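Local structure of putative cobalamin synthesis related protein (2NPN) at residues I154-N157 / A162-I165; T190-V195 / M202-F207. The protein binds S-adenosylmethionine and probably works as a corrin-ring methyltransferase, a precorrin-6A synthase of the adenosylcobalamin biosynthesis pathway. One frame throughout, in Å; residues are numbered along the deposited sequence. Where two conformers were deposited one is given.

Contact 1 (I154-N157 / A162-I165)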
ATOM      1  N   ILE A 154      14.070  -3.497  13.988  1.00  5.43           N
ATOM      2  CA  ILE A 154      15.244  -3.849  13.234  1.00  6.57           C
ATOM      3  C   ILE A 154      15.596  -2.762  12.197  1.00  6.40           C
ATOM      4  O   ILE A 154      14.793  -1.875  11.840  1.00  5.90           O
ATOM      5  CB  ILE A 154      15.084  -5.195  12.469  1.00  7.50           C
ATOM      6  CG1 ILE A 154      13.936  -5.148  11.475  1.00  8.33           C
ATOM      7  CG2 ILE A 154      14.895  -6.364  13.460  1.00  7.41           C
ATOM      8  CD1 ILE A 154      13.847  -6.397  10.569  1.00 10.78           C
ATOM      9  N   LEU A 155      16.843  -2.835  11.740  1.00  7.35           N
ATOM     10  CA  LEU A 155      17.289  -2.040  10.607  0.50  7.51           C
ATOM     11  C   LEU A 155      16.971  -2.786   9.310  1.00  7.05           C
ATOM     12  O   LEU A 155      16.979  -4.042   9.257  1.00  7.64           O
ATOM     13  CB  LEU A 155      18.796  -1.762  10.720  0.50  8.12           C
ATOM     14  CG  LEU A 155      19.177  -1.004  12.016  0.50  7.71           C
ATOM     15  CD1 LEU A 155      20.690  -0.970  12.309  0.50 10.48           C
ATOM     16  CD2 LEU A 155      18.560   0.392  11.993  0.50  5.31           C
ATOM     17  N   ILE A 156      16.693  -2.029   8.262  1.00  6.88           N
ATOM     18  CA  ILE A 156      16.374  -2.611   6.948  1.00  7.46           C
ATOM     19  C   ILE A 156      17.626  -3.056   6.209  1.00  8.14           C
ATOM     20  O   ILE A 156      17.551  -3.779   5.208  1.00  8.87           O
ATOM     21  CB  ILE A 156      15.513  -1.607   6.071  1.00  8.23           C
ATOM     22  CG1 ILE A 156      14.733  -2.369   5.009  1.00 12.14           C
ATOM     23  CG2 ILE A 156      16.361  -0.514   5.453  1.00  9.14           C
ATOM     24  CD1 ILE A 156      13.849  -1.466   4.082  1.00  9.87           C
ATOM     25  N   ASN A 157      18.787  -2.627   6.689  1.00  7.65           N
ATOM     26  CA  ASN A 157      20.068  -3.000   6.080  1.00  7.70           C
ATOM     27  C   ASN A 157      21.123  -3.247   7.145  1.00  8.02           C
ATOM     28  O   ASN A 157      21.087  -2.637   8.213  1.00  8.91           O
ATOM     29  CB  ASN A 157      20.558  -1.866   5.162  1.00  6.96           C
ATOM     30  CG  ASN A 157      20.719  -0.533   5.891  1.00  8.34           C
ATOM     31  OD1 ASN A 157      19.735   0.185   6.060  1.00 10.59           O
ATOM     32  ND2 ASN A 157      21.944  -0.201   6.337  1.00  8.93           N
ATOM     33  N   ALA A 162      23.051  -3.245   0.398  1.00  7.79           N
ATOM     34  CA  ALA A 162      21.915  -2.934  -0.442  1.00  6.24           C
ATOM     35  C   ALA A 162      20.628  -3.512   0.103  1.00  6.34           C
ATOM     36  O   ALA A 162      20.674  -4.491   0.854  1.00  6.21           O
ATOM     37  CB  ALA A 162      22.154  -3.487  -1.898  1.00  7.67           C
ATOM     38  N   ILE A 163      19.498  -2.927  -0.302  1.00  5.90           N
ATOM     39  CA  ILE A 163      18.198  -3.347   0.089  1.00  6.73           C
ATOM     40  C   ILE A 163      17.437  -3.665  -1.195  1.00  6.75           C
ATOM     41  O   ILE A 163      17.254  -2.782  -2.003  1.00  7.71           O
ATOM     42  CB  ILE A 163      17.430  -2.262   0.824  1.00  7.30           C
ATOM     43  CG1 ILE A 163      18.190  -1.847   2.082  1.00  7.28           C
ATOM     44  CG2 ILE A 163      16.046  -2.769   1.169  1.00 11.34           C
ATOM     45  CD1 ILE A 163      18.184  -0.400   2.293  1.00  8.41           C
ATOM     46  N   HIS A 164      17.019  -4.898  -1.376  1.00  5.41           N
ATOM     47  CA  HIS A 164      16.315  -5.253  -2.590  1.00  5.55           C
ATOM     48  C   HIS A 164      14.843  -5.466  -2.232  1.00  6.54           C
ATOM     49  O   HIS A 164      14.523  -6.429  -1.543  1.00  9.70           O
ATOM     50  CB  HIS A 164      16.917  -6.517  -3.161  1.00  6.28           C
ATOM     51  CG  HIS A 164      16.463  -6.808  -4.546  1.00  4.23           C
ATOM     52  ND1 HIS A 164      16.969  -6.135  -5.630  1.00  4.42           N
ATOM     53  CD2 HIS A 164      15.539  -7.664  -5.016  1.00  8.15           C
ATOM     54  CE1 HIS A 164      16.364  -6.574  -6.724  1.00  5.70           C
ATOM     55  NE2 HIS A 164      15.482  -7.496  -6.369  1.00  6.24           N
ATOM     56  N   ILE A 165      13.955  -4.652  -2.755  1.00  6.07           N
ATOM     57  CA  ILE A 165      12.540  -4.786  -2.501  1.00  6.56           C
ATOM     58  C   ILE A 165      11.914  -5.385  -3.758  1.00  5.10           C
ATOM     59  O   ILE A 165      12.130  -4.890  -4.889  1.00  6.09           O
ATOM     60  CB  ILE A 165      11.893  -3.436  -2.193  1.00  6.64           C
ATOM     61  CG1 ILE A 165      12.600  -2.675  -1.060  1.00  6.46           C
ATOM     62  CG2 ILE A 165      10.370  -3.585  -1.934  1.00  6.86           C
ATOM     63  CD1 ILE A 165      12.099  -1.275  -0.813  1.00 10.16           C
TER

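Contact 2 (T190-V195 / M202-F207). With SAM (S-adenosylmethionine), chain C.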
ATOM      1  N   THR A 190       3.957 -18.500  -0.552  1.00 14.11           N
ATOM      2  CA  THR A 190       4.859 -18.662   0.627  1.00 11.30           C
ATOM      3  C   THR A 190       6.299 -18.776   0.089  1.00 10.81           C
ATOM      4  O   THR A 190       7.013 -19.754   0.304  1.00 10.40           O
ATOM      5  CB  THR A 190       4.536 -19.882   1.574  1.00 11.65           C
ATOM      6  OG1 THR A 190       4.700 -21.103   0.842  1.00 12.27           O
ATOM      7  CG2 THR A 190       3.112 -19.763   2.197  1.00 13.00           C
ATOM      8  N   ALA A 191       6.736 -17.724  -0.602  1.00  9.93           N
ATOM      9  CA  ALA A 191       7.935 -17.806  -1.430  1.00 10.44           C
ATOM     10  C   ALA A 191       9.236 -17.974  -0.632  1.00 10.27           C
ATOM     11  O   ALA A 191      10.243 -18.447  -1.180  1.00 11.11           O
ATOM     12  CB  ALA A 191       7.991 -16.592  -2.425  1.00 11.40           C
ATOM     13  N   TRP A 192       9.222 -17.627   0.656  1.00  9.56           N
ATOM     14  CA  TRP A 192      10.351 -17.881   1.533  1.00  9.38           C
ATOM     15  C   TRP A 192      10.756 -19.365   1.540  1.00 10.06           C
ATOM     16  O   TRP A 192      11.923 -19.689   1.736  1.00 11.35           O
ATOM     17  CB  TRP A 192      10.096 -17.419   2.964  1.00 10.00           C
ATOM     18  CG  TRP A 192       8.885 -18.020   3.672  1.00  9.16           C
ATOM     19  CD1 TRP A 192       8.858 -19.181   4.368  1.00  9.73           C
ATOM     20  CD2 TRP A 192       7.576 -17.471   3.752  1.00  8.66           C
ATOM     21  NE1 TRP A 192       7.617 -19.374   4.888  1.00 10.43           N
ATOM     22  CE2 TRP A 192       6.812 -18.333   4.543  1.00  8.83           C
ATOM     23  CE3 TRP A 192       6.982 -16.316   3.252  1.00  8.79           C
ATOM     24  CZ2 TRP A 192       5.476 -18.081   4.828  1.00 10.12           C
ATOM     25  CZ3 TRP A 192       5.674 -16.057   3.557  1.00 10.14           C
ATOM     26  CH2 TRP A 192       4.930 -16.949   4.326  1.00 10.25           C
ATOM     27  N   GLN A 193       9.784 -20.245   1.399  1.00 10.81           N
ATOM     28  CA  GLN A 193      10.101 -21.675   1.479  1.00 11.98           C
ATOM     29  C   GLN A 193      10.980 -22.111   0.319  1.00 13.54           C
ATOM     30  O   GLN A 193      11.777 -23.078   0.441  1.00 16.41           O
ATOM     31  CB  GLN A 193       8.790 -22.467   1.528  1.00 12.04           C
ATOM     32  CG  GLN A 193       7.998 -22.315   2.839  1.00 14.04           C
ATOM     33  CD  GLN A 193       8.685 -22.989   4.028  1.00 17.81           C
ATOM     34  OE1 GLN A 193       9.698 -22.508   4.513  1.00 16.46           O
ATOM     35  NE2 GLN A 193       8.143 -24.140   4.479  1.00 19.05           N
ATOM     36  N   ASP A 194      10.859 -21.418  -0.810  1.00 13.30           N
ATOM     37  CA  ASP A 194      11.504 -21.803  -2.057  1.00 13.89           C
ATOM     38  C   ASP A 194      12.950 -21.318  -2.184  1.00 12.84           C
ATOM     39  O   ASP A 194      13.705 -21.857  -2.999  1.00 14.63           O
ATOM     40  CB  ASP A 194      10.679 -21.261  -3.233  1.00 15.54           C
ATOM     41  CG  ASP A 194       9.190 -21.661  -3.154  1.00 21.03           C
ATOM     42  OD1 ASP A 194       8.888 -22.833  -2.845  1.00 27.10           O
ATOM     43  OD2 ASP A 194       8.335 -20.787  -3.405  1.00 29.72           O
ATOM     44  N   VAL A 195      13.341 -20.321  -1.402  1.00 10.86           N
ATOM     45  CA  VAL A 195      14.652 -19.700  -1.582  1.00 11.78           C
ATOM     46  C   VAL A 195      15.572 -19.774  -0.364  1.00 11.85           C
ATOM     47  O   VAL A 195      16.726 -19.380  -0.433  1.00 12.38           O
ATOM     48  CB  VAL A 195      14.521 -18.228  -1.987  1.00 10.82           C
ATOM     49  CG1 VAL A 195      13.757 -18.138  -3.308  1.00 11.82           C
ATOM     50  CG2 VAL A 195      13.801 -17.400  -0.922  1.00 12.20           C
HETATM   51  N   MSE A 202      14.151 -14.695   8.699  1.00  6.34           N
HETATM   52  CA  MSE A 202      12.986 -13.936   8.244  1.00  6.79           C
HETATM   53  C   MSE A 202      12.326 -13.175   9.397  1.00  6.88           C
HETATM   54  O   MSE A 202      12.158 -13.704  10.513  1.00  6.14           O
HETATM   55  CB  MSE A 202      11.941 -14.877   7.603  1.00  8.13           C
HETATM   56  CG  MSE A 202      10.694 -14.136   7.135  1.00  7.81           C
HETATM   57 SE   MSE A 202       9.444 -15.248   6.075  0.80 12.86          SE
HETATM   58  CE  MSE A 202       9.100 -16.662   7.353  1.00 14.01           C
ATOM     59  N   TRP A 203      11.972 -11.910   9.103  1.00  5.45           N
ATOM     60  CA  TRP A 203      11.036 -11.148   9.886  1.00  6.04           C
ATOM     61  C   TRP A 203       9.765 -10.938   9.074  1.00  6.34           C
ATOM     62  O   TRP A 203       9.818 -10.411   7.973  1.00  6.76           O
ATOM     63  CB  TRP A 203      11.605  -9.806  10.260  1.00  6.53           C
ATOM     64  CG  TRP A 203      12.813  -9.856  11.166  1.00  6.30           C
ATOM     65  CD1 TRP A 203      12.843  -9.769  12.528  1.00  7.43           C
ATOM     66  CD2 TRP A 203      14.179  -9.936  10.745  1.00  7.50           C
ATOM     67  NE1 TRP A 203      14.150  -9.803  12.985  1.00  8.34           N
ATOM     68  CE2 TRP A 203      14.982  -9.885  11.909  1.00  8.15           C
ATOM     69  CE3 TRP A 203      14.805 -10.037   9.489  1.00  8.70           C
ATOM     70  CZ2 TRP A 203      16.388  -9.905  11.840  1.00  8.03           C
ATOM     71  CZ3 TRP A 203      16.199 -10.051   9.442  1.00  8.43           C
ATOM     72  CH2 TRP A 203      16.965  -9.996  10.607  1.00  8.68           C
ATOM     73  N   TRP A 204       8.636 -11.392   9.618  1.00  6.34           N
ATOM     74  CA  TRP A 204       7.368 -11.461   8.896  1.00  7.01           C
ATOM     75  C   TRP A 204       6.299 -10.716   9.667  1.00  6.80           C
ATOM     76  O   TRP A 204       6.295 -10.655  10.909  1.00  7.33           O
ATOM     77  CB  TRP A 204       7.004 -12.930   8.670  1.00  7.35           C
ATOM     78  CG  TRP A 204       5.772 -13.226   7.961  1.00  6.34           C
ATOM     79  CD1 TRP A 204       5.630 -13.446   6.614  1.00  8.09           C
ATOM     80  CD2 TRP A 204       4.457 -13.414   8.533  1.00  6.05           C
ATOM     81  NE1 TRP A 204       4.321 -13.741   6.318  1.00  8.21           N
ATOM     82  CE2 TRP A 204       3.578 -13.721   7.467  1.00  7.02           C
ATOM     83  CE3 TRP A 204       3.933 -13.336   9.836  1.00  7.78           C
ATOM     84  CZ2 TRP A 204       2.222 -14.015   7.679  1.00  7.45           C
ATOM     85  CZ3 TRP A 204       2.586 -13.580  10.022  1.00  6.80           C
ATOM     86  CH2 TRP A 204       1.747 -13.921   8.952  1.00  6.07           C
ATOM     87  N   GLY A 205       5.352 -10.126   8.931  1.00  7.76           N
ATOM     88  CA  GLY A 205       4.205  -9.561   9.567  1.00  7.48           C
ATOM     89  C   GLY A 205       3.008  -9.479   8.658  1.00  7.15           C
ATOM     90  O   GLY A 205       3.141  -9.233   7.461  1.00  8.33           O
ATOM     91  N   ALA A 206       1.836  -9.634   9.269  1.00  6.70           N
ATOM     92  CA  ALA A 206       0.564  -9.513   8.580  1.00  6.62           C
ATOM     93  C   ALA A 206      -0.325  -8.544   9.314  1.00  7.68           C
ATOM     94  O   ALA A 206      -0.235  -8.399  10.522  1.00  6.61           O
ATOM     95  CB  ALA A 206      -0.110 -10.864   8.431  1.00  8.35           C
ATOM     96  N   PHE A 207      -1.162  -7.836   8.552  1.00  7.13           N
ATOM     97  CA  PHE A 207      -2.100  -6.867   9.113  1.00  6.98           C
ATOM     98  C   PHE A 207      -1.338  -5.855   9.975  1.00  7.37           C
ATOM     99  O   PHE A 207      -1.819  -5.426  11.033  1.00  8.23           O
ATOM    100  CB  PHE A 207      -3.184  -7.593   9.933  1.00  8.50           C
ATOM    101  CG  PHE A 207      -3.854  -8.738   9.195  1.00  8.55           C
ATOM    102  CD1 PHE A 207      -4.643  -8.484   8.067  1.00 11.56           C
ATOM    103  CD2 PHE A 207      -3.729 -10.025   9.637  1.00 10.60           C
ATOM    104  CE1 PHE A 207      -5.294  -9.504   7.387  1.00 11.12           C
ATOM    105  CE2 PHE A 207      -4.384 -11.091   8.954  1.00 10.95           C
ATOM    106  CZ  PHE A 207      -5.146 -10.810   7.833  1.00 10.18           C
TER
HETATM  107  N   SAM C4633       1.627   1.583  -1.220  1.00 17.52           N
HETATM  108  CA  SAM C4633       1.668   0.486  -0.205  1.00 18.83           C
HETATM  109  C   SAM C4633       2.738   0.736   0.841  1.00 19.86           C
HETATM  110  O   SAM C4633       2.885  -0.097   1.776  1.00 19.69           O
HETATM  111  OXT SAM C4633       3.419   1.779   0.781  1.00 17.81           O
HETATM  112  CB  SAM C4633       1.872  -0.876  -0.892  1.00 19.48           C
HETATM  113  CG  SAM C4633       0.691  -1.321  -1.756  1.00 21.23           C
HETATM  114  SD  SAM C4633       0.825  -2.987  -2.493  1.00 21.18           S
HETATM  115  CE  SAM C4633      -0.705  -2.905  -3.467  1.00 26.19           C
HETATM  116  C5' SAM C4633       0.170  -4.189  -1.282  1.00 19.82           C
HETATM  117  C4' SAM C4633       1.253  -4.976  -0.525  1.00 20.23           C
HETATM  118  O4' SAM C4633       1.753  -4.185   0.503  1.00 17.17           O
HETATM  119  C3' SAM C4633       0.767  -6.243   0.180  1.00 18.57           C
HETATM  120  O3' SAM C4633       0.698  -7.348  -0.685  1.00 19.10           O
HETATM  121  C2' SAM C4633       1.769  -6.433   1.287  1.00 17.92           C
HETATM  122  O2' SAM C4633       2.987  -6.918   0.748  1.00 18.25           O
HETATM  123  C1' SAM C4633       1.940  -4.980   1.676  1.00 17.26           C
HETATM  124  N9  SAM C4633       1.014  -4.555   2.750  1.00 15.64           N
HETATM  125  C8  SAM C4633       0.141  -3.481   2.674  1.00 17.47           C
HETATM  126  N7  SAM C4633      -0.488  -3.315   3.841  1.00 17.97           N
HETATM  127  C5  SAM C4633       0.010  -4.253   4.701  1.00 15.25           C
HETATM  128  C6  SAM C4633      -0.217  -4.512   6.045  1.00 16.12           C
HETATM  129  N6  SAM C4633      -1.102  -3.791   6.780  1.00 18.57           N
HETATM  130  N1  SAM C4633       0.474  -5.553   6.654  1.00 16.12           N
HETATM  131  C2  SAM C4633       1.427  -6.258   5.943  1.00 15.70           C
HETATM  132  N3  SAM C4633       1.661  -6.001   4.620  1.00 16.18           N
HETATM  133  C4  SAM C4633       0.988  -5.000   4.002  1.00 13.74           C

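Contact 1 (I154-N157 / A162-I165)
The backbones of 154-157 and 162-165 come nearest at Asn157 and Ile163, whose CA atoms stand 6.3 Å apart, where the chain leaving helix 144-152 passes the residues that lead into strand 164-167. Apolar contacts, with no bond between polar atoms of the two segments, bridge this gap, and Ile163 does most of the work. Its CD1 methyl meets CG2 of Ile156 at 3.6 Å, while its CG2 branch lies 3.9 Å from CD1 at the far end of Ile156. The two isoleucines cross at about a right angle, and both branches of each take part. Ile156 is extended (chi1 -157°, chi2 -180°), which carries CG1 and CD1 across to the CG2 methyl of Ile163 and leaves its own CG2 to receive the other methyl. CG1 of Ile163 also rests 3.7 Å from the backbone O of Ile156. Asn157 contributes mainly CB, which sits 3.9 Å from CG1 of Ile163. Its ND2 is hydrogen-bonded to a residue next to the segments and to a bound glycerol, probably from the crystallisation liquor. On the neighbouring strand, ND2 of Asn181 hydrogen-bonds both to Ile156 O and to Ala162 O and so ties the two segments through one side chain. Further in, Ile156 packs on Val145 of helix 144-152. This small apolar patch lies at the protein surface, with the side chain of Ile156 about 11 Å from the bound S-adenosylmethionine. It packs the two ends of a helix-to-strand loop together in the tetrapyrrole methylase fold, where the chain enters an edge strand parallel to strand 181-185.

Contact 2 (T190-V195 / M202-F207)
The indole of Trp192 has the selenomethionine Met202 over one face and CB of its near neighbour Thr190 over the opposite one, while its six-membered ring leans against Trp204. Met202 CE stands 3.8 Å from the centroid of the Trp192 five-membered ring, only 2° off the normal, a CH-pi contact. SE follows at 4.0 Å from the same centroid, giving a Met-aromatic contact. The Met202 chain runs straight out from the strand and then bends at its last torsion (chi3 58°), which lays the methyl on the indole. Trp204 approaches Trp192 obliquely, its five-membered ring 5.2 Å from the six-membered ring of Trp192 with the planes at 71°. NE1 of Trp204 passes 3.8 Å from CH2 of Trp192, but its hydrogen bond goes to OD2 of Asp243; NE1 of Trp192 donates to Gly224 O. Val227 of helix 220-238 touches both indoles. Farther along the strand, Gly205 and Phe207 belong to the S-adenosylmethionine pocket, with Phe207 N 3.4 Å from N1 of the adenine. The contact is apolar and buried, probably held by dispersion between the end of Met202 and the indole, while both indole N-H groups are satisfied by partners beyond the two segments.

The two contacts follow one another along the chain: 154-157 / 162-165 closes before 190-195 / 202-207 begins, and their centres are 15 Å apart on the same side of the chain's centre. Both reach the mixed sheet, contact 1 through the edge strand 164-167 and contact 2 through strand 200-206, with strands 181-185 and 243-249 lying between them. They meet directly where CG2 of Ile154 packs at 3.6 Å from NE1 of Trp203. Contact 1 is at the surface and contact 2 is buried beside helix 220-238. Together they pack a loop and a short helix onto two strands of one sheet, whose strand 200-206 runs into the S-adenosylmethionine pocket.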